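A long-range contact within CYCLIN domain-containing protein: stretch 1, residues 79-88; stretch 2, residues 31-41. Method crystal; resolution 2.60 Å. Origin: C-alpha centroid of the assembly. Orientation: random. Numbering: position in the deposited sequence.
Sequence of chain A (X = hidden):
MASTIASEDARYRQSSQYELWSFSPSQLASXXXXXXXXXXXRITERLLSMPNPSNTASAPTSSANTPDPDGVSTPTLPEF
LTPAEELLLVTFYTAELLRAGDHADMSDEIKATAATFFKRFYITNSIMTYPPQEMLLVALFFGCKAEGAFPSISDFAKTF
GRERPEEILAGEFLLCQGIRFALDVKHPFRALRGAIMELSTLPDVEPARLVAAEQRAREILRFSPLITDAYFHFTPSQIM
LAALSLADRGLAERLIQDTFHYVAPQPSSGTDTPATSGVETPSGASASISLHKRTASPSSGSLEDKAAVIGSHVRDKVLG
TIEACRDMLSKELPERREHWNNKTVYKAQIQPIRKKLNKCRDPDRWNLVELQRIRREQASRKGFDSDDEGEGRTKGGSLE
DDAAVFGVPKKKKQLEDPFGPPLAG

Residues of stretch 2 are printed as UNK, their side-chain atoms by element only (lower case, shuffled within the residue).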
ATOM      1  N   GLU A  79      -2.479   6.894 -41.427  1.00 74.01           N
ATOM      2  CA  GLU A  79      -3.739   7.105 -40.727  1.00 70.61           C
ATOM      3  C   GLU A  79      -3.553   6.780 -39.250  1.00 65.75           C
ATOM      4  O   GLU A  79      -3.227   5.642 -38.898  1.00 66.43           O
ATOM      5  CB  GLU A  79      -4.840   6.235 -41.329  1.00 76.58           C
ATOM      6  CG  GLU A  79      -4.938   6.297 -42.839  1.00 73.38           C
ATOM      7  CD  GLU A  79      -5.925   5.288 -43.388  1.00 92.41           C
ATOM      8  OE1 GLU A  79      -5.780   4.887 -44.564  1.00 93.68           O
ATOM      9  OE2 GLU A  79      -6.840   4.888 -42.635  1.00 76.70           O
ATOM     10  N   PHE A  80      -3.754   7.773 -38.389  1.00 64.98           N
ATOM     11  CA  PHE A  80      -3.605   7.585 -36.952  1.00 62.25           C
ATOM     12  C   PHE A  80      -4.903   7.060 -36.350  1.00 67.33           C
ATOM     13  O   PHE A  80      -5.995   7.307 -36.867  1.00 78.38           O
ATOM     14  CB  PHE A  80      -3.204   8.902 -36.287  1.00 69.08           C
ATOM     15  CG  PHE A  80      -1.867   9.419 -36.736  1.00 71.12           C
ATOM     16  CD1 PHE A  80      -0.698   8.991 -36.131  1.00 67.46           C
ATOM     17  CD2 PHE A  80      -1.781  10.332 -37.773  1.00 71.37           C
ATOM     18  CE1 PHE A  80       0.530   9.464 -36.551  1.00 60.56           C
ATOM     19  CE2 PHE A  80      -0.556  10.809 -38.195  1.00 73.48           C
ATOM     20  CZ  PHE A  80       0.599  10.375 -37.583  1.00 63.07           C
ATOM     21  N   LEU A  81      -4.774   6.332 -35.242  1.00 63.37           N
ATOM     22  CA  LEU A  81      -5.938   5.753 -34.584  1.00 67.41           C
ATOM     23  C   LEU A  81      -6.866   6.839 -34.050  1.00 60.64           C
ATOM     24  O   LEU A  81      -6.417   7.897 -33.600  1.00 59.32           O
ATOM     25  CB  LEU A  81      -5.500   4.835 -33.441  1.00 68.61           C
ATOM     26  CG  LEU A  81      -4.820   3.514 -33.800  1.00 67.82           C
ATOM     27  CD1 LEU A  81      -4.694   2.639 -32.565  1.00 53.38           C
ATOM     28  CD2 LEU A  81      -5.598   2.779 -34.884  1.00 70.77           C
ATOM     29  N   THR A  82      -8.176   6.564 -34.103  1.00 60.79           N
ATOM     30  CA  THR A  82      -9.168   7.449 -33.512  1.00 61.47           C
ATOM     31  C   THR A  82      -9.211   7.237 -31.998  1.00 70.82           C
ATOM     32  O   THR A  82      -8.981   6.125 -31.517  1.00 71.11           O
ATOM     33  CB  THR A  82     -10.548   7.165 -34.103  1.00 68.75           C
ATOM     34  OG1 THR A  82     -10.405   6.562 -35.395  1.00 89.91           O
ATOM     35  CG2 THR A  82     -11.363   8.436 -34.244  1.00 72.64           C
ATOM     36  N   PRO A  83      -9.497   8.291 -31.221  1.00 81.10           N
ATOM     37  CA  PRO A  83      -9.618   8.101 -29.764  1.00 59.09           C
ATOM     38  C   PRO A  83     -10.508   6.931 -29.375  1.00 56.95           C
ATOM     39  O   PRO A  83     -10.200   6.218 -28.415  1.00 62.68           O
ATOM     40  CB  PRO A  83     -10.196   9.444 -29.293  1.00 58.44           C
ATOM     41  CG  PRO A  83      -9.687  10.436 -30.285  1.00 67.10           C
ATOM     42  CD  PRO A  83      -9.619   9.710 -31.607  1.00 74.48           C
ATOM     43  N   ALA A  84     -11.609   6.712 -30.101  1.00 63.01           N
ATOM     44  CA  ALA A  84     -12.471   5.569 -29.819  1.00 60.47           C
ATOM     45  C   ALA A  84     -11.779   4.258 -30.169  1.00 59.37           C
ATOM     46  O   ALA A  84     -11.865   3.285 -29.412  1.00 60.25           O
ATOM     47  CB  ALA A  84     -13.787   5.703 -30.586  1.00 63.18           C
ATOM     48  N   GLU A  85     -11.086   4.214 -31.311  1.00 58.52           N
ATOM     49  CA  GLU A  85     -10.317   3.023 -31.660  1.00 57.61           C
ATOM     50  C   GLU A  85      -9.167   2.805 -30.690  1.00 58.82           C
ATOM     51  O   GLU A  85      -8.789   1.660 -30.421  1.00 60.74           O
ATOM     52  CB  GLU A  85      -9.779   3.138 -33.085  1.00 71.59           C
ATOM     53  CG  GLU A  85     -10.853   3.179 -34.159  1.00 75.05           C
ATOM     54  CD  GLU A  85     -10.281   3.322 -35.557  1.00 77.18           C
ATOM     55  OE1 GLU A  85     -10.954   2.896 -36.520  1.00 79.39           O
ATOM     56  OE2 GLU A  85      -9.160   3.860 -35.693  1.00 76.54           O
ATOM     57  N   GLU A  86      -8.599   3.889 -30.160  1.00 60.32           N
ATOM     58  CA  GLU A  86      -7.569   3.766 -29.137  1.00 60.41           C
ATOM     59  C   GLU A  86      -8.152   3.146 -27.876  1.00 50.57           C
ATOM     60  O   GLU A  86      -7.575   2.216 -27.301  1.00 57.57           O
ATOM     61  CB  GLU A  86      -6.966   5.142 -28.851  1.00 63.40           C
ATOM     62  CG  GLU A  86      -5.463   5.146 -28.619  1.00 55.01           C
ATOM     63  CD  GLU A  86      -4.899   6.550 -28.491  1.00 50.12           C
ATOM     64  OE1 GLU A  86      -4.774   7.235 -29.527  1.00 58.96           O
ATOM     65  OE2 GLU A  86      -4.572   6.965 -27.361  1.00 48.79           O
ATOM     66  N   LEU A  87      -9.309   3.651 -27.435  1.00 56.81           N
ATOM     67  CA  LEU A  87      -9.970   3.111 -26.251  1.00 59.02           C
ATOM     68  C   LEU A  87     -10.450   1.684 -26.474  1.00 50.70           C
ATOM     69  O   LEU A  87     -10.555   0.909 -25.516  1.00 49.50           O
ATOM     70  CB  LEU A  87     -11.147   4.007 -25.866  1.00 54.11           C
ATOM     71  CG  LEU A  87     -11.929   3.665 -24.598  1.00 51.35           C
ATOM     72  CD1 LEU A  87     -11.002   3.529 -23.408  1.00 49.01           C
ATOM     73  CD2 LEU A  87     -12.983   4.732 -24.342  1.00 60.40           C
ATOM     74  N   LEU A  88     -10.761   1.325 -27.722  1.00 52.38           N
ATOM     75  CA  LEU A  88     -11.234  -0.027 -28.006  1.00 57.25           C
ATOM     76  C   LEU A  88     -10.131  -1.054 -27.781  1.00 54.30           C
ATOM     77  O   LEU A  88     -10.384  -2.135 -27.237  1.00 60.51           O
ATOM     78  CB  LEU A  88     -11.763  -0.103 -29.439  1.00 55.31           C
ATOM     79  CG  LEU A  88     -12.868  -1.124 -29.726  1.00 56.87           C
ATOM     80  CD1 LEU A  88     -13.425  -0.927 -31.129  1.00 59.51           C
ATOM     81  CD2 LEU A  88     -12.366  -2.545 -29.558  1.00 57.07           C
ATOM     82  N   UNK A  31      -9.131  14.245 -21.491  1.00 56.13           N
ATOM     83  CA  UNK A  31      -7.770  13.751 -21.301  1.00 54.73           C
ATOM     84  C   UNK A  31      -7.386  12.748 -22.383  1.00 54.14           C
ATOM     85  O   UNK A  31      -6.323  12.864 -23.002  1.00 57.71           O
ATOM     86  c   UNK A  31      -7.624  13.127 -19.912  1.00 56.57           C
ATOM     87  c   UNK A  31      -7.439  14.148 -18.809  1.00 54.37           C
ATOM     88  s   UNK A  31      -7.036  13.416 -17.217  1.00 61.10           S
ATOM     89  c   UNK A  31      -8.661  12.946 -16.653  1.00 57.85           C
ATOM     90  N   UNK A  32      -8.245  11.756 -22.626  1.00 55.77           N
ATOM     91  CA  UNK A  32      -7.938  10.727 -23.613  1.00 55.81           C
ATOM     92  C   UNK A  32      -7.820  11.312 -25.013  1.00 63.04           C
ATOM     93  O   UNK A  32      -6.955  10.900 -25.794  1.00 64.35           O
ATOM     94  c   UNK A  32      -8.915   8.690 -22.412  1.00 50.89           C
ATOM     95  n   UNK A  32     -12.290   6.419 -21.145  1.00 49.93           N
ATOM     96  c   UNK A  32     -11.048   5.984 -20.976  1.00 48.42           C
ATOM     97  n   UNK A  32     -10.827   4.878 -20.278  1.00 48.73           N
ATOM     98  c   UNK A  32     -10.185   7.871 -22.297  1.00 50.83           C
ATOM     99  n   UNK A  32     -10.031   6.657 -21.503  1.00 47.09           N
ATOM    100  c   UNK A  32      -9.024   9.655 -23.574  1.00 51.31           C
ATOM    101  N   UNK A  33      -8.682  12.277 -25.348  1.00 59.22           N
ATOM    102  CA  UNK A  33      -8.632  12.901 -26.667  1.00 62.80           C
ATOM    103  C   UNK A  33      -7.381  13.755 -26.816  1.00 59.63           C
ATOM    104  O   UNK A  33      -6.723  13.722 -27.862  1.00 61.70           O
ATOM    105  o   UNK A  33      -9.207  15.701 -28.844  1.00 90.04           O
ATOM    106  c   UNK A  33     -10.438  13.728 -28.317  1.00 85.48           C
ATOM    107  o   UNK A  33      -9.510  14.237 -30.453  1.00 71.30           O
ATOM    108  c   UNK A  33      -9.895  13.741 -26.889  1.00 68.76           C
ATOM    109  c   UNK A  33      -9.663  14.619 -29.272  1.00 93.27           C
ATOM    110  N   UNK A  34      -7.039  14.522 -25.777  1.00 54.54           N
ATOM    111  CA  UNK A  34      -5.834  15.345 -25.813  1.00 56.79           C
ATOM    112  C   UNK A  34      -4.569  14.498 -25.811  1.00 55.10           C
ATOM    113  O   UNK A  34      -3.564  14.895 -26.411  1.00 52.59           O
ATOM    114  c   UNK A  34      -6.965  18.225 -23.446  1.00 75.15           C
ATOM    115  c   UNK A  34      -6.842  17.435 -24.740  1.00 67.10           C
ATOM    116  c   UNK A  34      -7.971  19.363 -23.585  1.00 84.27           C
ATOM    117  n   UNK A  34      -8.002  20.238 -22.379  1.00 85.89           N
ATOM    118  c   UNK A  34      -5.829  16.308 -24.624  1.00 55.71           C
ATOM    119  N   UNK A  35      -4.590  13.342 -25.139  1.00 54.26           N
ATOM    120  CA  UNK A  35      -3.435  12.449 -25.153  1.00 51.85           C
ATOM    121  C   UNK A  35      -3.221  11.863 -26.543  1.00 56.60           C
ATOM    122  O   UNK A  35      -2.080  11.741 -27.004  1.00 56.57           O
ATOM    123  o   UNK A  35      -3.814  11.902 -22.825  1.00 64.08           O
ATOM    124  c   UNK A  35      -2.407  10.436 -24.075  1.00 47.38           C
ATOM    125  c   UNK A  35      -3.628  11.331 -24.126  1.00 51.61           C
ATOM    126  N   UNK A  36      -4.314  11.478 -27.210  1.00 60.60           N
ATOM    127  CA  UNK A  36      -4.258  10.987 -28.584  1.00 59.02           C
ATOM    128  C   UNK A  36      -3.831  12.081 -29.549  1.00 58.81           C
ATOM    129  O   UNK A  36      -2.981  11.855 -30.415  1.00 59.66           O
ATOM    130  c   UNK A  36      -5.807  10.285 -30.484  1.00 59.31           C
ATOM    131  o   UNK A  36      -6.120  11.254 -31.172  1.00 74.26           O
ATOM    132  c   UNK A  36      -5.634  10.438 -28.980  1.00 58.01           C
ATOM    133  n   UNK A  36      -5.671   9.059 -30.986  1.00 56.17           N
ATOM    134  N   UNK A  37      -4.414  13.281 -29.416  1.00 55.53           N
ATOM    135  CA  UNK A  37      -4.076  14.378 -30.316  1.00 59.30           C
ATOM    136  C   UNK A  37      -2.620  14.797 -30.158  1.00 62.72           C
ATOM    137  O   UNK A  37      -1.929  15.047 -31.153  1.00 70.99           O
ATOM    138  c   UNK A  37      -5.005  15.566 -30.060  1.00 64.05           C
ATOM    139  N   UNK A  38      -2.137  14.889 -28.915  1.00 67.20           N
ATOM    140  CA  UNK A  38      -0.739  15.239 -28.689  1.00 54.00           C
ATOM    141  C   UNK A  38       0.186  14.173 -29.260  1.00 54.42           C
ATOM    142  O   UNK A  38       1.206  14.494 -29.880  1.00 62.84           O
ATOM    143  c   UNK A  38      -0.474  15.433 -27.195  1.00 59.87           C
ATOM    144  N   UNK A  39      -0.152  12.896 -29.053  1.00 59.93           N
ATOM    145  CA  UNK A  39       0.631  11.814 -29.638  1.00 60.34           C
ATOM    146  C   UNK A  39       0.615  11.893 -31.157  1.00 72.64           C
ATOM    147  O   UNK A  39       1.633  11.641 -31.812  1.00 68.77           O
ATOM    148  c   UNK A  39       0.089  10.461 -29.177  1.00 61.14           C
ATOM    149  N   UNK A  40      -0.539  12.242 -31.735  1.00 73.84           N
ATOM    150  CA  UNK A  40      -0.630  12.383 -33.182  1.00 72.13           C
ATOM    151  C   UNK A  40       0.339  13.452 -33.669  1.00 71.93           C
ATOM    152  O   UNK A  40       1.052  13.257 -34.659  1.00 72.85           O
ATOM    153  c   UNK A  40      -2.055  12.762 -33.585  1.00 73.29           C
ATOM    154  n   UNK A  40      -6.893  13.658 -33.750  1.00 94.23           N
ATOM    155  c   UNK A  40      -5.833  13.868 -34.517  1.00 97.09           C
ATOM    156  c   UNK A  40      -2.499  12.274 -34.968  1.00 73.71           C
ATOM    157  n   UNK A  40      -4.882  12.942 -34.618  1.00101.16           N
ATOM    158  c   UNK A  40      -3.687  13.100 -35.441  1.00 92.22           C
ATOM    159  n   UNK A  40      -5.700  15.030 -35.150  1.00 83.61           N
ATOM    160  N   UNK A  41       0.383  14.591 -32.967  1.00 61.62           N
ATOM    161  CA  UNK A  41       1.271  15.685 -33.347  1.00 61.99           C
ATOM    162  C   UNK A  41       2.732  15.307 -33.156  1.00 58.50           C
ATOM    163  O   UNK A  41       3.581  15.665 -33.981  1.00 60.28           O
ATOM    164  c   UNK A  41       0.939  16.933 -32.528  1.00 64.44           C
TER

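Position 31 has four side-chain atoms, three carbons and a sulfur, in an unbranched chain with the sulfur third. It is out of reach of stretch 1. This is Met 31.

Position 32 has four carbons and three nitrogens. Three carbons lead to a nitrogen, then to a carbon carrying two more nitrogens. That planar end lies against Leu 87. This is Arg 32. Its NH2 is 3.4 Å from CD1 of Leu 87, which sits over one face of the guanidinium.

Position 33 has three carbons, the last carrying two oxygens. CA-to-CB points away from stretch 1, but the end comes nearer and reaches Pro 83. This is Glu 33. Its OE2 is 3.8 Å from CG of Pro 83.

Position 34 has four carbons in a row ending in a nitrogen. It touches nothing on stretch 1. This is Lys 34.

Position 35 has one carbon carrying an oxygen and a second carbon. It makes no contact with stretch 1. The branching at CB gives Thr 35.

Position 36 has two carbons, the second carrying one oxygen and one nitrogen. Its CA-to-CB bond points toward stretch 1, and it touches Leu 81, Thr 82, Pro 83 and Glu 86. One oxygen and one nitrogen make it an amide, Asn 36. Its ND2 donates to O of Leu 81 at 3.0 Å and to OE1 of Glu 86 at 2.5 Å. Its OD1 is 3.8 Å from CG of Pro 83.

Positions 37, 38 and 39 each have a single side-chain carbon and no contact with stretch 1. They are Ala 37, Ala 38 and Ala 39.

Position 40 has four carbons and three nitrogens, again ending in a carbon with two nitrogens. Its aliphatic part packs on the Phe 80 ring. This is Arg 40. Its CG lies over the ring face, 3.4 Å from CG of Phe 80, in a CH-pi contact.

Position 41 has one side-chain carbon, pointing away from stretch 1. This is Ala 41.

The contact centers on Asn 36, which is buried. Its amide nitrogen has two hydrogens and uses both, tying the loop at Leu 81 and the helix at Glu 86 to one side chain. The two helix axes cross at 104° and come within 10.0 Å. Positions 32, 36 and 40, about one turn apart, meet Leu 87, Leu 81 with Glu 86, and Phe 80. Pro 83 touches both Glu 33 and Asn 36. Together the stretches bury 450 Å².

Stretch 2, residues 31-41: MREKTNAAARA
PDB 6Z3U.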